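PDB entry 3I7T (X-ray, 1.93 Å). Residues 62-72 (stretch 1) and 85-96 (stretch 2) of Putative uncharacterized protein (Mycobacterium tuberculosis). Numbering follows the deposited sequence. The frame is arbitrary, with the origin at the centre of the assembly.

Stretch 1 (62-72) TLADVVRTRIY
Stretch 2 (85-96) VHAQAFGKIRPV

The most unusual feature is a single beta bridge made by the segment that follows a helix. Arg68 in the strand pairs with Val96, CA to CA 4.8 Å, and the bridge goes no further within these stretches. Val96 N donates to Val67 O at 3.0 Å (150°). Thr69 N donates to Val96 O at 2.9 Å (168°). The two bonds flank Arg68 because their partners in stretch 1 are the residues before and after it. Arg68 CA also makes a CA-H...O contact to Val96 O at 3.4 Å.

After Thr62 comes a 3-10 segment, 63-65. Val66 N bonds to Leu63 O (3.0 Å). Asp65 OD2 accepts from Thr62 N at 3.0 Å. The strand begins at Val66 and continues past Tyr72. Its phi/psi values are extended except at Val67 (-107/-22).

Stretch 2 enters in a helix that began earlier in the chain. The helix runs nearly antiparallel to the strand, at 165°, with the axes 12.2 Å apart at closest approach. Side chains such as Phe90, His86, Thr69 and Ile71 meet between them. Residues 91-93 keep helical angles, and Arg94 N bonds to Phe90 O at 2.8 Å. Arg94 then takes positive phi (58/62) with its CB pointing away. Pro95 (-66/168) and Val96 (-74/153) are extended and lie beside the strand. The CA atoms of Val67 and Pro95 are 4.4 Å apart.

Phe90 (m, chi2 -72°) lies among apolar groups. Leu63 CD2 is 3.6 Å from Phe90 CZ, Val66 CB is 3.9 Å from Phe90 CE1, and Thr69 CG2 is 4.0 Å from Phe90 CE2. Leu63 is m,t and Val66 is t; both point toward stretch 2. Ile93 (m, chi2 149°) packs on the 3-10 segment: its CD1 is 4.1 Å from Leu63 CB, and its CG1 is 4.4 Å from Ala64 CB. The CA atoms of Ala64 and Ile93 are 5.7 Å apart. Pro95, C-gamma endo, sets its CB 3.8 Å from Val66 CG1. These apolar side chains need no polar partner.

Thr69 (p) serves two ends. Its methyl meets Phe90, while OG1, whose place is less certain, hydrogen-bonds His86 NE2 at 2.8 Å, near the ring plane. His86 is t, chi2 -85°. Its ND1 is bonded elsewhere in the structure, so both ring nitrogens have partners. Ile71 (m,t) brings CD1 to 3.8 Å from His86 CD2.

Arg68 (t,t,m, chi4 -85°) points away overall, but its CG lies 3.7 Å from Val96 CG2, which also covers one guanidinium face. Val96 is m. The contact buries 560 Å², both sides summed. Val96 has the most area covered (79 Å²); Leu63, Thr69 and Ile93 follow at about 60 Å² each.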

ATOM      1  N   THR A  62      -1.617   0.688  20.009  1.00  4.84           N
ATOM      2  CA  THR A  62      -0.444  -0.125  20.346  1.00  4.70           C
ATOM      3  C   THR A  62      -0.134  -1.067  19.184  1.00  5.01           C
ATOM      4  O   THR A  62      -0.927  -1.191  18.238  1.00  4.88           O
ATOM      5  CB  THR A  62      -0.630  -0.968  21.664  1.00  4.51           C
ATOM      6  OG1 THR A  62      -1.534  -2.048  21.432  1.00  4.51           O
ATOM      7  CG2 THR A  62      -1.162  -0.118  22.833  1.00  3.57           C
ATOM      8  N   LEU A  63       1.012  -1.736  19.238  1.00  4.59           N
ATOM      9  CA  LEU A  63       1.313  -2.747  18.219  1.00  4.73           C
ATOM     10  C   LEU A  63       0.219  -3.807  18.084  1.00  4.45           C
ATOM     11  O   LEU A  63      -0.010  -4.326  16.993  1.00  4.52           O
ATOM     12  CB  LEU A  63       2.653  -3.417  18.509  1.00  4.86           C
ATOM     13  CG  LEU A  63       3.812  -2.442  18.341  1.00  6.03           C
ATOM     14  CD1 LEU A  63       5.106  -3.050  18.884  1.00  7.23           C
ATOM     15  CD2 LEU A  63       3.953  -2.075  16.864  1.00  6.37           C
ATOM     16  N   ALA A  64      -0.426  -4.157  19.196  1.00  4.10           N
ATOM     17  CA  ALA A  64      -1.514  -5.149  19.189  1.00  3.74           C
ATOM     18  C   ALA A  64      -2.717  -4.711  18.343  1.00  3.69           C
ATOM     19  O   ALA A  64      -3.622  -5.510  18.072  1.00  3.50           O
ATOM     20  CB  ALA A  64      -1.956  -5.445  20.608  1.00  3.48           C
ATOM     21  N   ASP A  65      -2.749  -3.445  17.941  1.00  3.81           N
ATOM     22  CA  ASP A  65      -3.856  -2.958  17.105  1.00  4.14           C
ATOM     23  C   ASP A  65      -3.543  -3.045  15.605  1.00  4.53           C
ATOM     24  O   ASP A  65      -4.437  -2.892  14.759  1.00  4.54           O
ATOM     25  CB  ASP A  65      -4.235  -1.515  17.457  1.00  3.35           C
ATOM     26  CG  ASP A  65      -4.797  -1.378  18.839  1.00  4.59           C
ATOM     27  OD1 ASP A  65      -5.661  -2.188  19.214  1.00  4.56           O
ATOM     28  OD2 ASP A  65      -4.380  -0.439  19.545  1.00  4.15           O
ATOM     29  N   VAL A  66      -2.271  -3.265  15.290  1.00  4.31           N
ATOM     30  CA  VAL A  66      -1.797  -3.292  13.906  1.00  3.88           C
ATOM     31  C   VAL A  66      -2.380  -4.495  13.125  1.00  3.85           C
ATOM     32  O   VAL A  66      -2.275  -5.645  13.567  1.00  3.59           O
ATOM     33  CB  VAL A  66      -0.247  -3.297  13.877  1.00  3.54           C
ATOM     34  CG1 VAL A  66       0.277  -3.597  12.461  1.00  3.81           C
ATOM     35  CG2 VAL A  66       0.288  -1.975  14.430  1.00  4.37           C
ATOM     36  N   VAL A  67      -3.030  -4.224  11.997  1.00  3.60           N
ATOM     37  CA  VAL A  67      -3.645  -5.288  11.209  1.00  3.94           C
ATOM     38  C   VAL A  67      -2.841  -5.539   9.945  1.00  4.41           C
ATOM     39  O   VAL A  67      -2.934  -6.620   9.344  1.00  4.50           O
ATOM     40  CB  VAL A  67      -5.121  -4.980  10.817  1.00  3.66           C
ATOM     41  CG1 VAL A  67      -6.040  -4.934  12.073  1.00  3.43           C
ATOM     42  CG2 VAL A  67      -5.217  -3.683  10.010  1.00  3.82           C
ATOM     43  N   ARG A  68      -2.071  -4.536   9.535  1.00  5.01           N
ATOM     44  CA  ARG A  68      -1.224  -4.657   8.349  1.00  5.44           C
ATOM     45  C   ARG A  68       0.103  -3.920   8.483  1.00  5.74           C
ATOM     46  O   ARG A  68       0.149  -2.775   8.950  1.00  5.58           O
ATOM     47  CB  ARG A  68      -1.946  -4.157   7.082  1.00  5.89           C
ATOM     48  CG  ARG A  68      -1.019  -4.204   5.841  1.00  6.69           C
ATOM     49  CD  ARG A  68      -1.566  -3.498   4.582  1.00  6.72           C
ATOM     50  NE  ARG A  68      -2.848  -4.002   4.080  1.00  7.08           N
ATOM     51  CZ  ARG A  68      -2.989  -5.040   3.250  1.00  9.07           C
ATOM     52  NH1 ARG A  68      -1.933  -5.750   2.851  1.00 10.38           N
ATOM     53  NH2 ARG A  68      -4.196  -5.396   2.833  1.00  9.57           N
ATOM     54  N   THR A  69       1.184  -4.580   8.071  1.00  5.88           N
ATOM     55  CA  THR A  69       2.450  -3.890   7.816  1.00  6.00           C
ATOM     56  C   THR A  69       2.822  -4.072   6.347  1.00  6.53           C
ATOM     57  O   THR A  69       2.333  -4.988   5.672  1.00  6.14           O
ATOM     58  CB  THR A  69       3.604  -4.401   8.697  1.00  6.34           C
ATOM     59  OG1 THR A  69       3.741  -5.817   8.516  1.00  4.23           O
ATOM     60  CG2 THR A  69       3.361  -4.107  10.174  1.00  5.66           C
ATOM     61  N   ARG A  70       3.680  -3.190   5.842  1.00  6.32           N
ATOM     62  CA  ARG A  70       4.178  -3.322   4.478  1.00  6.73           C
ATOM     63  C   ARG A  70       5.618  -2.914   4.558  1.00  5.96           C
ATOM     64  O   ARG A  70       5.926  -1.858   5.123  1.00  5.45           O
ATOM     65  CB  ARG A  70       3.409  -2.412   3.522  1.00  6.75           C
ATOM     66  CG  ARG A  70       3.857  -2.517   2.064  1.00  8.84           C
ATOM     67  CD  ARG A  70       2.922  -1.726   1.118  1.00 10.37           C
ATOM     68  NE  ARG A  70       1.604  -2.358   1.020  1.00 11.25           N
ATOM     69  CZ  ARG A  70       0.499  -1.901   1.604  1.00 10.60           C
ATOM     70  NH1 ARG A  70      -0.637  -2.558   1.456  1.00 12.06           N
ATOM     71  NH2 ARG A  70       0.518  -0.788   2.319  1.00 12.59           N
ATOM     72  N   ILE A  71       6.493  -3.770   4.024  1.00  5.14           N
ATOM     73  CA  ILE A  71       7.930  -3.614   4.169  1.00  5.23           C
ATOM     74  C   ILE A  71       8.611  -3.467   2.811  1.00  5.71           C
ATOM     75  O   ILE A  71       8.501  -4.346   1.964  1.00  5.54           O
ATOM     76  CB  ILE A  71       8.537  -4.842   4.900  1.00  4.97           C
ATOM     77  CG1 ILE A  71       7.838  -5.073   6.247  1.00  4.25           C
ATOM     78  CG2 ILE A  71      10.060  -4.686   5.073  1.00  6.09           C
ATOM     79  CD1 ILE A  71       8.222  -6.366   6.901  1.00  4.23           C
ATOM     80  N   TYR A  72       9.288  -2.340   2.611  1.00  5.94           N
ATOM     81  CA  TYR A  72      10.141  -2.127   1.452  1.00  6.22           C
ATOM     82  C   TYR A  72      11.592  -2.306   1.852  1.00  6.11           C
ATOM     83  O   TYR A  72      12.061  -1.661   2.788  1.00  5.66           O
ATOM     84  CB  TYR A  72       9.965  -0.707   0.910  1.00  6.80           C
ATOM     85  CG  TYR A  72       8.528  -0.306   0.693  1.00  8.70           C
ATOM     86  CD1 TYR A  72       7.854  -0.693  -0.452  1.00 11.06           C
ATOM     87  CD2 TYR A  72       7.845   0.458   1.631  1.00 12.42           C
ATOM     88  CE1 TYR A  72       6.528  -0.340  -0.668  1.00 12.15           C
ATOM     89  CE2 TYR A  72       6.516   0.822   1.425  1.00 14.23           C
ATOM     90  CZ  TYR A  72       5.864   0.415   0.269  1.00 14.24           C
ATOM     91  OH  TYR A  72       4.541   0.764   0.045  1.00 15.38           O
ATOM     92  N   VAL A  85      13.178  -9.622  13.135  1.00  6.50           N
ATOM     93  CA  VAL A  85      12.777  -8.466  13.919  1.00  6.03           C
ATOM     94  C   VAL A  85      11.249  -8.251  13.896  1.00  6.03           C
ATOM     95  O   VAL A  85      10.644  -7.911  14.912  1.00  5.71           O
ATOM     96  CB  VAL A  85      13.514  -7.189  13.433  1.00  5.74           C
ATOM     97  CG1 VAL A  85      13.022  -5.971  14.179  1.00  5.75           C
ATOM     98  CG2 VAL A  85      15.024  -7.343  13.564  1.00  5.86           C
ATOM     99  N   HIS A  86      10.630  -8.439  12.729  1.00  5.80           N
ATOM    100  CA  HIS A  86       9.186  -8.288  12.585  1.00  6.14           C
ATOM    101  C   HIS A  86       8.503  -9.352  13.446  1.00  7.05           C
ATOM    102  O   HIS A  86       7.476  -9.095  14.098  1.00  6.74           O
ATOM    103  CB  HIS A  86       8.800  -8.446  11.095  1.00  5.85           C
ATOM    104  CG  HIS A  86       7.360  -8.138  10.792  1.00  4.93           C
ATOM    105  ND1 HIS A  86       6.351  -9.071  10.935  1.00  4.57           N
ATOM    106  CD2 HIS A  86       6.765  -7.009  10.335  1.00  3.89           C
ATOM    107  CE1 HIS A  86       5.197  -8.528  10.588  1.00  5.08           C
ATOM    108  NE2 HIS A  86       5.419  -7.272  10.231  1.00  5.86           N
ATOM    109  N   ALA A  87       9.110 -10.540  13.469  1.00  7.83           N
ATOM    110  CA  ALA A  87       8.589 -11.687  14.208  1.00  9.00           C
ATOM    111  C   ALA A  87       8.685 -11.467  15.712  1.00  9.94           C
ATOM    112  O   ALA A  87       7.756 -11.792  16.444  1.00 10.06           O
ATOM    113  CB  ALA A  87       9.320 -12.957  13.814  1.00  8.47           C
ATOM    114  N   GLN A  88       9.810 -10.917  16.168  1.00 11.05           N
ATOM    115  CA  GLN A  88       9.971 -10.593  17.580  1.00 12.50           C
ATOM    116  C   GLN A  88       8.944  -9.532  18.001  1.00 12.40           C
ATOM    117  O   GLN A  88       8.447  -9.557  19.125  1.00 12.22           O
ATOM    118  CB  GLN A  88      11.418 -10.165  17.891  1.00 12.90           C
ATOM    119  CG  GLN A  88      11.898 -10.479  19.334  1.00 16.52           C
ATOM    120  CD  GLN A  88      12.408 -11.922  19.537  1.00 20.51           C
ATOM    121  OE1 GLN A  88      11.941 -12.867  18.890  1.00 22.98           O
ATOM    122  NE2 GLN A  88      13.363 -12.090  20.455  1.00 22.61           N
ATOM    123  N   ALA A  89       8.598  -8.626  17.088  1.00 12.41           N
ATOM    124  CA  ALA A  89       7.582  -7.613  17.374  1.00 12.64           C
ATOM    125  C   ALA A  89       6.149  -8.167  17.233  1.00 13.03           C
ATOM    126  O   ALA A  89       5.260  -7.823  18.018  1.00 13.25           O
ATOM    127  CB  ALA A  89       7.785  -6.379  16.479  1.00 12.42           C
ATOM    128  N   PHE A  90       5.922  -9.048  16.261  1.00 12.85           N
ATOM    129  CA  PHE A  90       4.546  -9.421  15.914  1.00 12.72           C
ATOM    130  C   PHE A  90       4.212 -10.914  15.932  1.00 13.01           C
ATOM    131  O   PHE A  90       3.229 -11.330  15.329  1.00 13.40           O
ATOM    132  CB  PHE A  90       4.186  -8.873  14.534  1.00 12.16           C
ATOM    133  CG  PHE A  90       4.084  -7.371  14.465  1.00 11.44           C
ATOM    134  CD1 PHE A  90       3.011  -6.700  15.048  1.00  9.60           C
ATOM    135  CD2 PHE A  90       5.037  -6.637  13.768  1.00  9.13           C
ATOM    136  CE1 PHE A  90       2.892  -5.315  14.953  1.00 10.52           C
ATOM    137  CE2 PHE A  90       4.934  -5.262  13.663  1.00 11.54           C
ATOM    138  CZ  PHE A  90       3.849  -4.590  14.262  1.00 11.70           C
ATOM    139  N   GLY A  91       5.013 -11.715  16.625  1.00 13.30           N
ATOM    140  CA  GLY A  91       4.789 -13.150  16.680  1.00 12.86           C
ATOM    141  C   GLY A  91       3.416 -13.553  17.185  1.00 12.35           C
ATOM    142  O   GLY A  91       2.825 -14.513  16.681  1.00 12.60           O
ATOM    143  N   LYS A  92       2.904 -12.837  18.183  1.00 11.62           N
ATOM    144  CA  LYS A  92       1.561 -13.136  18.704  1.00 11.16           C
ATOM    145  C   LYS A  92       0.488 -12.406  17.898  1.00 10.07           C
ATOM    146  O   LYS A  92      -0.537 -12.984  17.526  1.00 10.38           O
ATOM    147  CB  LYS A  92       1.452 -12.723  20.168  1.00 11.60           C
ATOM    148  CG  LYS A  92       2.683 -13.047  21.000  1.00 14.26           C
ATOM    149  CD  LYS A  92       2.800 -12.143  22.241  1.00 16.40           C
ATOM    150  CE  LYS A  92       3.149 -10.688  21.871  1.00 17.48           C
ATOM    151  NZ  LYS A  92       1.970  -9.889  21.444  1.00 17.31           N
ATOM    152  N   ILE A  93       0.744 -11.134  17.624  1.00  8.02           N
ATOM    153  CA  ILE A  93      -0.210 -10.256  16.956  1.00  6.86           C
ATOM    154  C   ILE A  93      -0.500 -10.678  15.507  1.00  6.21           C
ATOM    155  O   ILE A  93      -1.669 -10.832  15.102  1.00  6.56           O
ATOM    156  CB  ILE A  93       0.296  -8.806  17.024  1.00  6.45           C
ATOM    157  CG1 ILE A  93       0.464  -8.394  18.501  1.00  6.48           C
ATOM    158  CG2 ILE A  93      -0.634  -7.882  16.250  1.00  6.08           C
ATOM    159  CD1 ILE A  93       1.604  -7.370  18.773  1.00  4.79           C
ATOM    160  N   ARG A  94       0.552 -10.848  14.746  1.00  5.65           N
ATOM    161  CA  ARG A  94       0.481 -11.397  13.416  1.00  5.09           C
ATOM    162  C   ARG A  94      -0.423 -10.598  12.471  1.00  5.29           C
ATOM    163  O   ARG A  94      -1.391 -11.116  11.987  1.00  5.45           O
ATOM    164  CB  ARG A  94       0.011 -12.819  13.471  1.00  5.19           C
ATOM    165  CG  ARG A  94       1.039 -13.728  13.614  1.00  5.81           C
ATOM    166  CD  ARG A  94       0.611 -14.824  14.404  1.00  4.62           C
ATOM    167  N   PRO A  95      -0.092  -9.354  12.228  1.00  4.95           N
ATOM    168  CA  PRO A  95      -0.798  -8.618  11.206  1.00  4.78           C
ATOM    169  C   PRO A  95      -0.464  -9.276   9.868  1.00  4.71           C
ATOM    170  O   PRO A  95       0.434 -10.120   9.814  1.00  4.83           O
ATOM    171  CB  PRO A  95      -0.144  -7.237  11.287  1.00  4.66           C
ATOM    172  CG  PRO A  95       1.295  -7.546  11.635  1.00  4.78           C
ATOM    173  CD  PRO A  95       1.201  -8.732  12.579  1.00  5.52           C
ATOM    174  N   VAL A  96      -1.175  -8.932   8.800  1.00  4.88           N
ATOM    175  CA  VAL A  96      -0.724  -9.350   7.461  1.00  5.06           C
ATOM    176  C   VAL A  96       0.476  -8.488   7.068  1.00  5.10           C
ATOM    177  O   VAL A  96       0.635  -7.380   7.584  1.00  5.62           O
ATOM    178  CB  VAL A  96      -1.846  -9.216   6.420  1.00  5.28           C
ATOM    179  CG1 VAL A  96      -3.146  -9.863   6.959  1.00  2.93           C
ATOM    180  CG2 VAL A  96      -2.059  -7.728   6.050  1.00  5.19           C
TER